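Local coordinates for extracellular solute-binding protein family 1 (Alicyclobacillus acidocaldarius subsp. acidocaldarius, PDB 4OVJ) that probably captures a solute outside the cell, as the extracellular substrate-binding component of a transport system, at residues L27-W32 with I55-E60. Numbering follows the deposited sequence.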
ATOM      1  N   LEU A  27      -0.183  30.425  -1.238  1.00 11.03           N
ATOM      2  CA  LEU A  27      -0.348  29.270  -0.360  1.00 10.78           C
ATOM      3  C   LEU A  27       1.011  28.695  -0.049  1.00  9.58           C
ATOM      4  O   LEU A  27       1.822  28.521  -0.960  1.00 10.02           O
ATOM      5  CB  LEU A  27      -1.148  28.163  -1.049  1.00 11.18           C
ATOM      6  CG  LEU A  27      -2.552  28.509  -1.522  1.00 13.06           C
ATOM      7  CD1 LEU A  27      -3.099  27.418  -2.427  1.00 13.73           C
ATOM      8  CD2 LEU A  27      -3.466  28.694  -0.328  1.00 15.06           C
ATOM      9  N   THR A  28       1.259  28.365   1.215  1.00  8.90           N
ATOM     10  CA  THR A  28       2.454  27.588   1.582  1.00  8.86           C
ATOM     11  C   THR A  28       2.126  26.091   1.531  1.00  7.66           C
ATOM     12  O   THR A  28       1.004  25.690   1.815  1.00  7.77           O
ATOM     13  CB  THR A  28       2.942  27.955   2.991  1.00  9.94           C
ATOM     14  OG1 THR A  28       1.832  27.947   3.884  1.00 11.77           O
ATOM     15  CG2 THR A  28       3.590  29.334   2.974  1.00 12.06           C
ATOM     16  N   PHE A  29       3.113  25.280   1.160  1.00  7.74           N
ATOM     17  CA  PHE A  29       2.924  23.861   0.885  1.00  8.00           C
ATOM     18  C   PHE A  29       4.097  23.085   1.450  1.00  7.81           C
ATOM     19  O   PHE A  29       5.202  23.142   0.909  1.00  8.62           O
ATOM     20  CB  PHE A  29       2.815  23.651  -0.621  1.00  8.25           C
ATOM     21  CG  PHE A  29       2.776  22.200  -1.071  1.00  8.42           C
ATOM     22  CD1 PHE A  29       2.219  21.198  -0.293  1.00  8.57           C
ATOM     23  CD2 PHE A  29       3.240  21.867  -2.338  1.00  9.09           C
ATOM     24  CE1 PHE A  29       2.150  19.889  -0.748  1.00  9.19           C
ATOM     25  CE2 PHE A  29       3.183  20.568  -2.789  1.00 10.00           C
ATOM     26  CZ  PHE A  29       2.632  19.575  -2.002  1.00  9.21           C
ATOM     27  N   GLY A  30       3.844  22.377   2.552  1.00  7.62           N
ATOM     28  CA  GLY A  30       4.850  21.554   3.201  1.00  8.08           C
ATOM     29  C   GLY A  30       4.766  20.108   2.729  1.00  7.94           C
ATOM     30  O   GLY A  30       3.687  19.555   2.586  1.00  7.66           O
ATOM     31  N   PHE A  31       5.919  19.499   2.481  1.00  8.14           N
ATOM     32  CA  PHE A  31       5.962  18.086   2.125  1.00  8.60           C
ATOM     33  C   PHE A  31       7.324  17.505   2.458  1.00  8.52           C
ATOM     34  O   PHE A  31       8.270  18.249   2.704  1.00  8.45           O
ATOM     35  CB  PHE A  31       5.585  17.871   0.649  1.00  9.14           C
ATOM     36  CG  PHE A  31       6.536  18.492  -0.312  1.00 11.74           C
ATOM     37  CD1 PHE A  31       6.436  19.842  -0.636  1.00 12.37           C
ATOM     38  CD2 PHE A  31       7.531  17.727  -0.905  1.00 13.91           C
ATOM     39  CE1 PHE A  31       7.319  20.418  -1.535  1.00 14.00           C
ATOM     40  CE2 PHE A  31       8.415  18.302  -1.801  1.00 14.69           C
ATOM     41  CZ  PHE A  31       8.313  19.645  -2.108  1.00 11.67           C
ATOM     42  N   TRP A  32       7.388  16.181   2.527  1.00  9.45           N
ATOM     43  CA  TRP A  32       8.630  15.458   2.770  1.00  9.33           C
ATOM     44  C   TRP A  32       8.948  14.608   1.561  1.00 10.45           C
ATOM     45  O   TRP A  32       8.102  14.383   0.693  1.00 11.85           O
ATOM     46  CB  TRP A  32       8.532  14.555   4.008  1.00  9.51           C
ATOM     47  CG  TRP A  32       7.803  13.231   3.791  1.00  8.99           C
ATOM     48  CD1 TRP A  32       8.342  12.072   3.314  1.00 10.41           C
ATOM     49  CD2 TRP A  32       6.422  12.949   4.046  1.00  8.47           C
ATOM     50  NE1 TRP A  32       7.390  11.093   3.244  1.00 11.35           N
ATOM     51  CE2 TRP A  32       6.201  11.595   3.695  1.00 10.03           C
ATOM     52  CE3 TRP A  32       5.354  13.699   4.549  1.00  9.38           C
ATOM     53  CZ2 TRP A  32       4.950  10.977   3.822  1.00 11.53           C
ATOM     54  CZ3 TRP A  32       4.102  13.089   4.671  1.00  9.57           C
ATOM     55  CH2 TRP A  32       3.910  11.738   4.302  1.00 11.05           C
ATOM     56  N   ILE A  55      -2.531  32.227  -8.166  1.00 10.52           N
ATOM     57  CA  ILE A  55      -2.183  31.550  -6.925  1.00  9.63           C
ATOM     58  C   ILE A  55      -0.693  31.231  -6.965  1.00  9.49           C
ATOM     59  O   ILE A  55      -0.234  30.425  -7.785  1.00 13.48           O
ATOM     60  CB  ILE A  55      -3.006  30.259  -6.723  1.00 10.39           C
ATOM     61  CG1 ILE A  55      -4.506  30.575  -6.755  1.00 10.14           C
ATOM     62  CG2 ILE A  55      -2.636  29.597  -5.390  1.00 11.00           C
ATOM     63  CD1 ILE A  55      -5.427  29.357  -6.838  1.00 11.60           C
ATOM     64  N   HIS A  56       0.064  31.847  -6.070  1.00  7.80           N
ATOM     65  CA  HIS A  56       1.443  31.456  -5.869  1.00  8.31           C
ATOM     66  C   HIS A  56       1.520  30.305  -4.870  1.00  8.72           C
ATOM     67  O   HIS A  56       0.778  30.267  -3.879  1.00  9.59           O
ATOM     68  CB  HIS A  56       2.259  32.591  -5.273  1.00  9.08           C
ATOM     69  CG  HIS A  56       2.295  33.840  -6.094  1.00 10.13           C
ATOM     70  ND1 HIS A  56       2.779  33.876  -7.381  1.00 11.17           N
ATOM     71  CD2 HIS A  56       2.011  35.118  -5.764  1.00  9.76           C
ATOM     72  CE1 HIS A  56       2.743  35.117  -7.829  1.00 10.36           C
ATOM     73  NE2 HIS A  56       2.281  35.888  -6.865  1.00  9.07           N
ATOM     74  N   ILE A  57       2.432  29.384  -5.121  1.00  8.59           N
ATOM     75  CA  ILE A  57       2.752  28.336  -4.173  1.00  9.32           C
ATOM     76  C   ILE A  57       4.160  28.567  -3.638  1.00  9.56           C
ATOM     77  O   ILE A  57       5.125  28.681  -4.404  1.00 12.25           O
ATOM     78  CB  ILE A  57       2.673  26.941  -4.814  1.00 10.01           C
ATOM     79  CG1 ILE A  57       1.295  26.706  -5.421  1.00 10.22           C
ATOM     80  CG2 ILE A  57       3.012  25.873  -3.779  1.00 10.94           C
ATOM     81  CD1 ILE A  57       0.153  26.746  -4.423  1.00 10.32           C
ATOM     82  N   GLN A  58       4.254  28.662  -2.313  1.00  9.02           N
ATOM     83  CA  GLN A  58       5.515  28.742  -1.635  1.00  9.70           C
ATOM     84  C   GLN A  58       5.801  27.387  -1.004  1.00  9.03           C
ATOM     85  O   GLN A  58       5.199  27.024   0.004  1.00  8.88           O
ATOM     86  CB  GLN A  58       5.448  29.842  -0.585  1.00 11.07           C
ATOM     87  CG  GLN A  58       6.725  30.029   0.188  1.00 13.45           C
ATOM     88  CD  GLN A  58       6.625  31.147   1.205  1.00 15.68           C
ATOM     89  OE1 GLN A  58       5.876  32.099   1.028  1.00 15.56           O
ATOM     90  NE2 GLN A  58       7.389  31.028   2.281  1.00 20.29           N
ATOM     91  N   THR A  59       6.719  26.629  -1.596  1.00  9.54           N
ATOM     92  CA  THR A  59       7.020  25.304  -1.072  1.00 10.47           C
ATOM     93  C   THR A  59       7.860  25.386   0.192  1.00 11.42           C
ATOM     94  O   THR A  59       8.691  26.286   0.349  1.00 13.26           O
ATOM     95  CB  THR A  59       7.707  24.411  -2.113  1.00 11.94           C
ATOM     96  OG1 THR A  59       8.937  25.014  -2.543  1.00 14.53           O
ATOM     97  CG2 THR A  59       6.791  24.204  -3.296  1.00 13.52           C
ATOM     98  N   GLU A  60       7.608  24.445   1.098  1.00 11.61           N
ATOM     99  CA  GLU A  60       8.348  24.290   2.330  1.00 13.16           C
ATOM    100  C   GLU A  60       8.726  22.806   2.409  1.00 13.46           C
ATOM    101  O   GLU A  60       8.150  22.027   3.165  1.00 14.21           O
ATOM    102  CB  GLU A  60       7.489  24.724   3.524  1.00 15.85           C
ATOM    103  CG  GLU A  60       7.114  26.205   3.511  1.00 19.63           C
ATOM    104  CD  GLU A  60       6.301  26.630   4.729  1.00 25.58           C
ATOM    105  OE1 GLU A  60       5.888  25.756   5.518  1.00 31.14           O
ATOM    106  OE2 GLU A  60       6.074  27.848   4.902  1.00 33.92           O
TER
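Residues 27-31 and 55-60 run as parallel strands, their short axes 28° apart, with Leu27 and Phe29 donating N-H to the carbonyls of His56 and Gln58 and accepting from the N-H of Gln58 and Glu60. The bonds at Leu27 are the straighter: its N lies 2.8 Å from His56 O, nearly along the C=O axis, whereas Phe29 N stands above the carbonyl plane of Gln58. A weak bond from Phe31 N to Glu60 O, 3.4 Å, follows.

On the largely apolar face, Leu27 CD1 meets a methyl of each of two isoleucines, Ile55 CG2 at 3.7 Å and Ile57 CD1 at 3.9 Å. With CG1 beside the backbone N (chi1 -56°), Ile57 CG2 is anti to that N and comes 3.9 Å from Phe29 CB, so the beta-branched residue serves neighbouring partners with its two arms. An alanine at Ile57 would probably loosen this face, losing the CD1 contact with Leu27 and the CG2 contact with Phe29. Phe31 lays CD1 over the centre of the Phe29 ring and turns its own edge to Thr59 CB. Helices 35-51 and 307-319 pack here, contributing Phe48 and Phe313.

On the more polar face, Thr28 serves two neighbours: CG2 lies 3.5 Å from Glu60 OE2, beside the extended Gln58 chain, while OG1 is hydrogen-bonded elsewhere. Gly30, without a side chain, sets CA 3.3 Å from Glu60 O in a CA-H...O contact.

In this beta-alpha-beta unit, backbone bonds, straight at Leu27 and more bent farther along, set the register, while unlike faces send hydrocarbon toward the helices and leave amide and carboxylate opposite.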